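Local coordinates for protein glutamate--cysteine ligase GshA (PDB 3K1T) that probably acts as a glutamate--cysteine ligase, joining glutamate to cysteine to give gamma-glutamylcysteine, at residues 98-104 against 173-179; 128-132 against 166-170; 138-142 against 153-157. One frame throughout, in Å; residues are numbered along the deposited sequence.

Contact 1: residues 98-104 against 173-179; sequences LLLIPEN and AILLNND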
loop_
_atom_site.group_PDB
_atom_site.type_symbol
_atom_site.label_atom_id
_atom_site.label_comp_id
_atom_site.label_asym_id
_atom_site.label_seq_id
_atom_site.Cartn_x
_atom_site.Cartn_y
_atom_site.Cartn_z
ATOM N N LEU A 98 6.093 -5.658 -19.028
ATOM C CA LEU A 98 4.658 -5.639 -19.230
ATOM C C LEU A 98 4.323 -4.884 -20.492
ATOM O O LEU A 98 4.786 -3.745 -20.681
ATOM C CB LEU A 98 4.002 -4.972 -18.027
ATOM C CG LEU A 98 2.493 -5.055 -17.926
ATOM C CD1 LEU A 98 1.992 -6.486 -17.748
ATOM C CD2 LEU A 98 2.027 -4.150 -16.701
ATOM N N LEU A 99 3.553 -5.523 -21.380
ATOM C CA LEU A 99 3.027 -4.866 -22.564
ATOM C C LEU A 99 1.660 -4.321 -22.214
ATOM O O LEU A 99 0.792 -5.079 -21.761
ATOM C CB LEU A 99 2.896 -5.880 -23.738
ATOM C CG LEU A 99 2.424 -5.339 -25.092
ATOM C CD1 LEU A 99 3.502 -4.468 -25.727
ATOM C CD2 LEU A 99 2.028 -6.487 -26.066
ATOM N N LEU A 100 1.482 -3.020 -22.412
ATOM C CA LEU A 100 0.220 -2.335 -22.149
ATOM C C LEU A 100 -0.492 -2.063 -23.471
ATOM O O LEU A 100 0.026 -1.360 -24.333
ATOM C CB LEU A 100 0.447 -1.012 -21.401
ATOM C CG LEU A 100 -0.795 -0.148 -21.065
ATOM C CD1 LEU A 100 -1.704 -0.832 -20.035
ATOM C CD2 LEU A 100 -0.347 1.260 -20.543
ATOM N N ILE A 101 -1.685 -2.628 -23.636
ATOM C CA ILE A 101 -2.515 -2.373 -24.817
ATOM C C ILE A 101 -3.604 -1.319 -24.504
ATOM O O ILE A 101 -4.502 -1.567 -23.726
ATOM C CB ILE A 101 -3.165 -3.682 -25.362
ATOM C CG1 ILE A 101 -2.055 -4.722 -25.665
ATOM C CG2 ILE A 101 -4.016 -3.375 -26.604
ATOM C CD1 ILE A 101 -2.518 -6.031 -26.239
ATOM N N PRO A 102 -3.534 -0.149 -25.142
ATOM C CA PRO A 102 -4.481 0.941 -24.900
ATOM C C PRO A 102 -5.733 0.804 -25.754
ATOM O O PRO A 102 -5.749 0.003 -26.701
ATOM C CB PRO A 102 -3.687 2.166 -25.302
ATOM C CG PRO A 102 -2.863 1.668 -26.456
ATOM C CD PRO A 102 -2.522 0.234 -26.137
ATOM N N GLU A 103 -6.763 1.567 -25.414
ATOM C CA GLU A 103 -7.901 1.764 -26.311
ATOM C C GLU A 103 -7.341 2.266 -27.661
ATOM O O GLU A 103 -6.232 2.829 -27.721
ATOM C CB GLU A 103 -8.890 2.778 -25.735
ATOM C CG GLU A 103 -9.802 2.282 -24.598
ATOM C CD GLU A 103 -10.831 1.212 -25.051
ATOM O OE1 GLU A 103 -11.028 1.042 -26.283
ATOM O OE2 GLU A 103 -11.422 0.524 -24.174
ATOM N N ASN A 104 -8.068 2.009 -28.747
ATOM C CA ASN A 104 -7.609 2.423 -30.085
ATOM C C ASN A 104 -7.585 3.959 -30.325
ATOM O O ASN A 104 -7.021 4.424 -31.333
ATOM C CB ASN A 104 -8.405 1.705 -31.192
ATOM C CG ASN A 104 -8.022 0.217 -31.352
ATOM O OD1 ASN A 104 -7.104 -0.288 -30.708
ATOM N ND2 ASN A 104 -8.716 -0.474 -32.264
ATOM N N ALA A 173 3.640 -10.728 -19.558
ATOM C CA ALA A 173 2.209 -10.592 -19.485
ATOM C C ALA A 173 1.759 -9.358 -20.250
ATOM O O ALA A 173 2.569 -8.498 -20.602
ATOM C CB ALA A 173 1.780 -10.488 -18.016
ATOM N N ILE A 174 0.456 -9.273 -20.470
ATOM C CA ILE A 174 -0.159 -8.221 -21.268
ATOM C C ILE A 174 -1.283 -7.592 -20.458
ATOM O O ILE A 174 -2.223 -8.287 -20.091
ATOM C CB ILE A 174 -0.738 -8.801 -22.566
ATOM C CG1 ILE A 174 0.388 -9.456 -23.389
ATOM C CG2 ILE A 174 -1.490 -7.725 -23.389
ATOM C CD1 ILE A 174 -0.149 -10.431 -24.442
ATOM N N LEU A 175 -1.193 -6.295 -20.196
ATOM C CA LEU A 175 -2.229 -5.573 -19.478
ATOM C C LEU A 175 -3.128 -4.854 -20.446
ATOM O O LEU A 175 -2.676 -4.035 -21.243
ATOM C CB LEU A 175 -1.622 -4.570 -18.478
ATOM C CG LEU A 175 -2.606 -3.739 -17.655
ATOM C CD1 LEU A 175 -3.460 -4.645 -16.735
ATOM C CD2 LEU A 175 -1.881 -2.644 -16.786
ATOM N N LEU A 176 -4.405 -5.215 -20.426
ATOM C CA LEU A 176 -5.401 -4.519 -21.217
ATOM C C LEU A 176 -5.886 -3.233 -20.561
ATOM O O LEU A 176 -6.418 -3.253 -19.445
ATOM C CB LEU A 176 -6.609 -5.427 -21.458
ATOM C CG LEU A 176 -6.334 -6.736 -22.169
ATOM C CD1 LEU A 176 -7.584 -7.645 -22.061
ATOM C CD2 LEU A 176 -5.914 -6.448 -23.634
ATOM N N ASN A 177 -5.740 -2.111 -21.267
ATOM C CA ASN A 177 -6.451 -0.875 -20.934
ATOM C C ASN A 177 -7.468 -0.558 -22.047
ATOM O O ASN A 177 -7.817 0.591 -22.286
ATOM C CB ASN A 177 -5.476 0.279 -20.708
ATOM C CG ASN A 177 -6.098 1.437 -19.968
ATOM O OD1 ASN A 177 -6.201 2.552 -20.505
ATOM N ND2 ASN A 177 -6.533 1.178 -18.726
ATOM N N ASN A 178 -7.931 -1.623 -22.704
ATOM C CA ASN A 178 -8.860 -1.600 -23.850
ATOM C C ASN A 178 -9.914 -2.663 -23.476
ATOM O O ASN A 178 -9.554 -3.820 -23.217
ATOM C CB ASN A 178 -8.081 -2.018 -25.092
ATOM C CG ASN A 178 -8.920 -2.062 -26.356
ATOM O OD1 ASN A 178 -10.093 -2.486 -26.341
ATOM N ND2 ASN A 178 -8.325 -1.610 -27.464
ATOM N N ASP A 179 -11.178 -2.279 -23.375
ATOM C CA ASP A 179 -12.171 -3.191 -22.847
ATOM C C ASP A 179 -12.624 -4.276 -23.846
ATOM O O ASP A 179 -13.365 -5.187 -23.469
ATOM C CB ASP A 179 -13.382 -2.435 -22.244
ATOM C CG ASP A 179 -14.253 -1.774 -23.268
ATOM O OD1 ASP A 179 -14.144 -2.038 -24.485
ATOM O OD2 ASP A 179 -15.062 -0.951 -22.824
HETATM O O HOH W 1 -12.911 -0.843 -26.838
#

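Contact 2: residues 128-132 against 166-170; sequences EVRIG and LDNFD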
loop_
_atom_site.group_PDB
_atom_site.type_symbol
_atom_site.label_atom_id
_atom_site.label_comp_id
_atom_site.label_asym_id
_atom_site.label_seq_id
_atom_site.Cartn_x
_atom_site.Cartn_y
_atom_site.Cartn_z
ATOM N N GLU A 128 9.351 -2.908 -16.534
ATOM C CA GLU A 128 9.694 -2.294 -17.815
ATOM C C GLU A 128 8.418 -2.358 -18.636
ATOM O O GLU A 128 7.881 -3.450 -18.849
ATOM C CB GLU A 128 10.860 -3.076 -18.437
ATOM C CG GLU A 128 11.393 -2.526 -19.721
ATOM C CD GLU A 128 12.438 -3.478 -20.383
ATOM O OE1 GLU A 128 13.100 -4.269 -19.629
ATOM O OE2 GLU A 128 12.552 -3.430 -21.643
ATOM N N VAL A 129 7.907 -1.208 -19.079
ATOM C CA VAL A 129 6.558 -1.144 -19.694
ATOM C C VAL A 129 6.703 -0.514 -21.072
ATOM O O VAL A 129 7.425 0.467 -21.213
ATOM C CB VAL A 129 5.600 -0.257 -18.873
ATOM C CG1 VAL A 129 4.189 -0.178 -19.531
ATOM C CG2 VAL A 129 5.525 -0.759 -17.429
ATOM N N ARG A 130 6.031 -1.081 -22.074
ATOM C CA ARG A 130 5.938 -0.495 -23.410
ATOM C C ARG A 130 4.477 -0.557 -23.831
ATOM O O ARG A 130 3.720 -1.427 -23.366
ATOM C CB ARG A 130 6.823 -1.293 -24.394
ATOM C CG ARG A 130 8.331 -1.228 -24.083
ATOM C CD ARG A 130 8.989 -0.022 -24.755
ATOM N NE ARG A 130 9.235 -0.318 -26.177
ATOM C CZ ARG A 130 10.188 -1.133 -26.624
ATOM N NH1 ARG A 130 11.073 -1.676 -25.790
ATOM N NH2 ARG A 130 10.298 -1.379 -27.928
ATOM N N ILE A 131 4.097 0.347 -24.731
ATOM C CA ILE A 131 2.723 0.490 -25.152
ATOM C C ILE A 131 2.547 -0.122 -26.541
ATOM O O ILE A 131 3.111 0.359 -27.523
ATOM C CB ILE A 131 2.296 1.948 -25.168
ATOM C CG1 ILE A 131 2.510 2.580 -23.793
ATOM C CG2 ILE A 131 0.825 2.068 -25.561
ATOM C CD1 ILE A 131 2.556 4.078 -23.816
ATOM N N GLY A 132 1.767 -1.195 -26.601
ATOM C CA GLY A 132 1.520 -1.924 -27.849
ATOM C C GLY A 132 0.124 -1.654 -28.366
ATOM O O GLY A 132 -0.873 -2.067 -27.769
ATOM N N LEU A 166 7.259 -6.439 -29.384
ATOM C CA LEU A 166 7.648 -5.141 -29.970
ATOM C C LEU A 166 9.153 -5.237 -30.213
ATOM O O LEU A 166 9.765 -6.261 -29.903
ATOM C CB LEU A 166 7.326 -3.970 -29.019
ATOM C CG LEU A 166 5.884 -3.817 -28.576
ATOM C CD1 LEU A 166 5.759 -2.676 -27.503
ATOM C CD2 LEU A 166 4.960 -3.595 -29.780
ATOM N N ASP A 167 9.746 -4.168 -30.738
ATOM C CA ASP A 167 11.188 -4.135 -31.066
ATOM C C ASP A 167 12.005 -4.476 -29.841
ATOM O O ASP A 167 11.948 -3.760 -28.841
ATOM C CB ASP A 167 11.563 -2.724 -31.553
ATOM C CG ASP A 167 13.056 -2.578 -31.870
ATOM O OD1 ASP A 167 13.517 -3.369 -32.712
ATOM O OD2 ASP A 167 13.746 -1.681 -31.279
ATOM N N ASN A 168 12.733 -5.586 -29.890
ATOM C CA ASN A 168 13.552 -5.999 -28.764
ATOM C C ASN A 168 12.780 -6.003 -27.428
ATOM O O ASN A 168 13.281 -5.537 -26.394
ATOM C CB ASN A 168 14.787 -5.065 -28.695
ATOM C CG ASN A 168 15.903 -5.616 -27.801
ATOM O OD1 ASN A 168 16.000 -6.832 -27.590
ATOM N ND2 ASN A 168 16.739 -4.717 -27.253
ATOM N N PHE A 169 11.547 -6.525 -27.433
ATOM C CA PHE A 169 10.709 -6.477 -26.234
ATOM C C PHE A 169 9.722 -7.630 -26.241
ATOM O O PHE A 169 8.756 -7.639 -27.021
ATOM C CB PHE A 169 9.928 -5.171 -26.147
ATOM C CG PHE A 169 9.159 -5.005 -24.846
ATOM C CD1 PHE A 169 9.813 -4.574 -23.696
ATOM C CD2 PHE A 169 7.801 -5.255 -24.790
ATOM C CE1 PHE A 169 9.124 -4.381 -22.500
ATOM C CE2 PHE A 169 7.094 -5.071 -23.594
ATOM C CZ PHE A 169 7.755 -4.635 -22.451
ATOM N N ASP A 170 9.967 -8.594 -25.380
ATOM C CA ASP A 170 9.043 -9.711 -25.260
ATOM C C ASP A 170 8.554 -9.792 -23.839
ATOM O O ASP A 170 9.314 -10.161 -22.954
ATOM C CB ASP A 170 9.670 -11.041 -25.654
ATOM C CG ASP A 170 8.659 -12.189 -25.493
ATOM O OD1 ASP A 170 8.420 -12.654 -24.368
ATOM O OD2 ASP A 170 8.042 -12.580 -26.470
HETATM O O HOH W 2 13.525 -5.843 -23.390
HETATM O O HOH W 3 13.634 -2.774 -26.392
#

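Contact 3: residues 138-142 against 153-157; sequences ITAPT and LLEPV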
loop_
_atom_site.group_PDB
_atom_site.type_symbol
_atom_site.label_atom_id
_atom_site.label_comp_id
_atom_site.label_asym_id
_atom_site.label_seq_id
_atom_site.Cartn_x
_atom_site.Cartn_y
_atom_site.Cartn_z
ATOM N N ILE A 138 -2.020 2.313 -36.748
ATOM C CA ILE A 138 -0.656 2.443 -36.221
ATOM C C ILE A 138 0.165 1.347 -36.879
ATOM O O ILE A 138 0.030 0.184 -36.555
ATOM C CB ILE A 138 -0.592 2.348 -34.663
ATOM C CG1 ILE A 138 -1.402 3.488 -33.996
ATOM C CG2 ILE A 138 0.886 2.319 -34.151
ATOM C CD1 ILE A 138 -0.868 4.921 -34.287
ATOM N N THR A 139 1.025 1.730 -37.814
ATOM C CA THR A 139 1.818 0.776 -38.566
ATOM C C THR A 139 3.327 0.942 -38.322
ATOM O O THR A 139 4.128 0.181 -38.837
ATOM C CB THR A 139 1.461 0.870 -40.084
ATOM O OG1 THR A 139 1.783 2.165 -40.576
ATOM C CG2 THR A 139 -0.043 0.673 -40.295
ATOM N N ALA A 140 3.708 1.913 -37.494
ATOM C CA ALA A 140 5.103 2.122 -37.128
ATOM C C ALA A 140 5.134 2.842 -35.774
ATOM O O ALA A 140 4.114 3.374 -35.344
ATOM C CB ALA A 140 5.841 2.961 -38.227
ATOM N N PRO A 141 6.283 2.848 -35.094
ATOM C CA PRO A 141 6.383 3.627 -33.849
ATOM C C PRO A 141 5.907 5.054 -34.056
ATOM O O PRO A 141 6.338 5.724 -35.016
ATOM C CB PRO A 141 7.865 3.570 -33.519
ATOM C CG PRO A 141 8.373 2.320 -34.225
ATOM C CD PRO A 141 7.596 2.302 -35.499
ATOM N N THR A 142 5.002 5.504 -33.195
ATOM C CA THR A 142 4.299 6.756 -33.386
ATOM C C THR A 142 4.279 7.514 -32.057
ATOM O O THR A 142 3.807 6.990 -31.034
ATOM C CB THR A 142 2.871 6.491 -33.841
ATOM O OG1 THR A 142 2.906 5.740 -35.058
ATOM C CG2 THR A 142 2.074 7.802 -34.059
ATOM N N LEU A 153 4.739 6.953 -26.647
ATOM C CA LEU A 153 5.201 6.236 -27.836
ATOM C C LEU A 153 4.308 5.007 -28.000
ATOM O O LEU A 153 4.297 4.146 -27.107
ATOM C CB LEU A 153 6.645 5.792 -27.634
ATOM C CG LEU A 153 7.196 4.824 -28.699
ATOM C CD1 LEU A 153 7.107 5.443 -30.094
ATOM C CD2 LEU A 153 8.611 4.422 -28.356
ATOM N N LEU A 154 3.589 4.934 -29.115
ATOM C CA LEU A 154 2.765 3.774 -29.477
ATOM C C LEU A 154 3.492 2.984 -30.517
ATOM O O LEU A 154 3.998 3.561 -31.505
ATOM C CB LEU A 154 1.419 4.173 -30.076
ATOM C CG LEU A 154 0.345 4.924 -29.311
ATOM C CD1 LEU A 154 -0.944 4.945 -30.143
ATOM C CD2 LEU A 154 0.083 4.342 -27.961
ATOM N N GLU A 155 3.568 1.673 -30.308
ATOM C CA GLU A 155 4.240 0.773 -31.227
ATOM C C GLU A 155 3.240 -0.310 -31.673
ATOM O O GLU A 155 2.498 -0.852 -30.831
ATOM C CB GLU A 155 5.440 0.147 -30.550
ATOM C CG GLU A 155 6.484 1.142 -30.003
ATOM C CD GLU A 155 7.516 0.476 -29.087
ATOM O OE1 GLU A 155 8.255 -0.399 -29.613
ATOM O OE2 GLU A 155 7.588 0.835 -27.867
ATOM N N PRO A 156 3.215 -0.638 -32.975
ATOM C CA PRO A 156 2.290 -1.695 -33.393
ATOM C C PRO A 156 2.645 -3.085 -32.814
ATOM O O PRO A 156 3.772 -3.493 -32.898
ATOM C CB PRO A 156 2.436 -1.692 -34.930
ATOM C CG PRO A 156 3.787 -1.207 -35.178
ATOM C CD PRO A 156 4.020 -0.146 -34.100
ATOM N N VAL A 157 1.686 -3.800 -32.253
ATOM C CA VAL A 157 1.909 -5.152 -31.765
ATOM C C VAL A 157 2.293 -6.042 -32.965
ATOM O O VAL A 157 1.744 -5.878 -34.037
ATOM C CB VAL A 157 0.636 -5.679 -31.051
ATOM C CG1 VAL A 157 0.688 -7.170 -30.871
ATOM C CG2 VAL A 157 0.442 -4.956 -29.683
#

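Contact 1: residues 98-104 against 173-179
Four backbone hydrogen bonds join strand 98-102 to strand 173-177. L99 N donates to A173 O (3.2 Å), L175 N to L99 O (2.8 Å), I101 N to L175 O (2.9 Å) and N177 N to I101 O (2.8 Å). L99 and I101 each spend both backbone groups on this neighbour, as alternate residues do in a parallel pair, while L98 and L100 bond to strand 128-133.

Apolar packing fills both faces. L98, L100 and L175 share one, where L100 CD1 meets L175 CD2 at 3.7 Å and helix 109-124 packs against L100 and L175. The other carries L99, I101, I174 and L176, with I101 CD1 3.5 Å from I174 CG2, and strand 163-166 lies over L99, I101 and I174. With strands 128-133 and 194-196 flanking the pair, this is the parallel core of an alpha/beta sheet, in which helix 109-124 makes the crossover from strand 97-102 to strand 128-133; leucine and isoleucine suit a layer buried on both sides.

Polar contacts take over at the C-terminal ends. P102 lacks an amide hydrogen, but its carbonyl O accepts a hydrogen bond from N178 ND2 (3.1 Å), while N178 OD1 accepts from L180 N; E103 OE2 accepts one from D179 N (2.9 Å). E103 OE2 also comes to 3.8 Å from D179 OD1, and water 1, 2.7 Å from E103 OE1 and 2.9 Å from D179 OD1, can soften the repulsion; S181 also bonds D179 OD1. N177 instead turns its amide to Y111, N114, Y45 and P66.

Contact 2: residues 128-132 against 166-170
R130 folds its long side chain over F169. Its chi1, m, lays CG over the ring, 3.6 Å from the F169 centroid and 12° off the normal, a CH-pi contact that uses the aliphatic part of arginine; chi2 and chi3, also m, fold the rest back so that F169 CB lies over one face of the guanidinium. The polar end continues to the turn, where R130 NH2 donates to D167 O at 3.0 Å; its NE forms a salt bridge with E155 on strand 151-160.

F169, chi1 t, lays its ring against strand 128-132. Residues 166-169 form a type II beta turn linking strands 163-166 and 169-170, and L166 N donates to F169 O (3.0 Å). N168, at the third position, has positive phi, which asparagine tolerates better than most residues. The hairpin packs on one face of the parallel part of the mixed sheet, while V129 and I131 point to the other, against helix 109-124.

L166 brings CD1 to 3.6 Å from R130 CB and CD2 to 4.3 Å from G132 CA, where glycine presents bare backbone. E128, extended with chi1 and chi2 t, places OE2 at the edge of the F169 ring, 3.6 Å from CD1.

Contact 3: residues 138-142 against 153-157
P156 loses more surface to this contact than any other residue, pressing its ring against the loop backbone: CD lies 3.6 Å from A140 C, CG 3.8 Å from T139 C, and CB 3.5 Å from I138 O. A compact, rigid ring suits this place, since the loop curves over it, and proline has no amide hydrogen to leave without a partner.

I138 packs beside it, its CA-to-CB bond directed toward the strand. Its CG2 is 4.0 Å from P156 CD and its CG1 4.1 Å from L154 CD1, so the branched side chain touches both neighbours. Here the loop that follows strand 128-133 turns back into strand 142-145, which runs antiparallel to strand 151-160 and extends the mixed sheet with a beta hairpin.

L154 secures the register. It forms an antiparallel hydrogen-bonded pair with T142, whose N donates to L154 O (2.8 Å), while L154 N donates to T142 O (2.8 Å). Its side chain, on the same face as that of T142, reaches I131 and L144. T142 also folds its hydroxyl back, OG1 donating to A140 O at 2.7 Å, which suits threonine to the point where loop becomes strand.

From the N terminus, strand 97-102 comes first, then helix 109-124 leads to strand 128-133, and the loop 138-142 to the hairpin of strands 142-145 and 151-160. Contact 3 closes the shortest loop, where the segment leading into the hairpin meets its second strand. The chain then reaches the 166-170 turn, where contact 2 closes a loop enclosing contact 3, and finally strand 173-177, where contact 1 closes the outermost; the three nest and none cross. All belong to one mixed sheet: strand 128-133 pairs with 97-102 on one side and 151-160 on the other. A backbone bond from I131 to E155 joins contacts 2 and 3, and L99 packs on L166 between contacts 1 and 2.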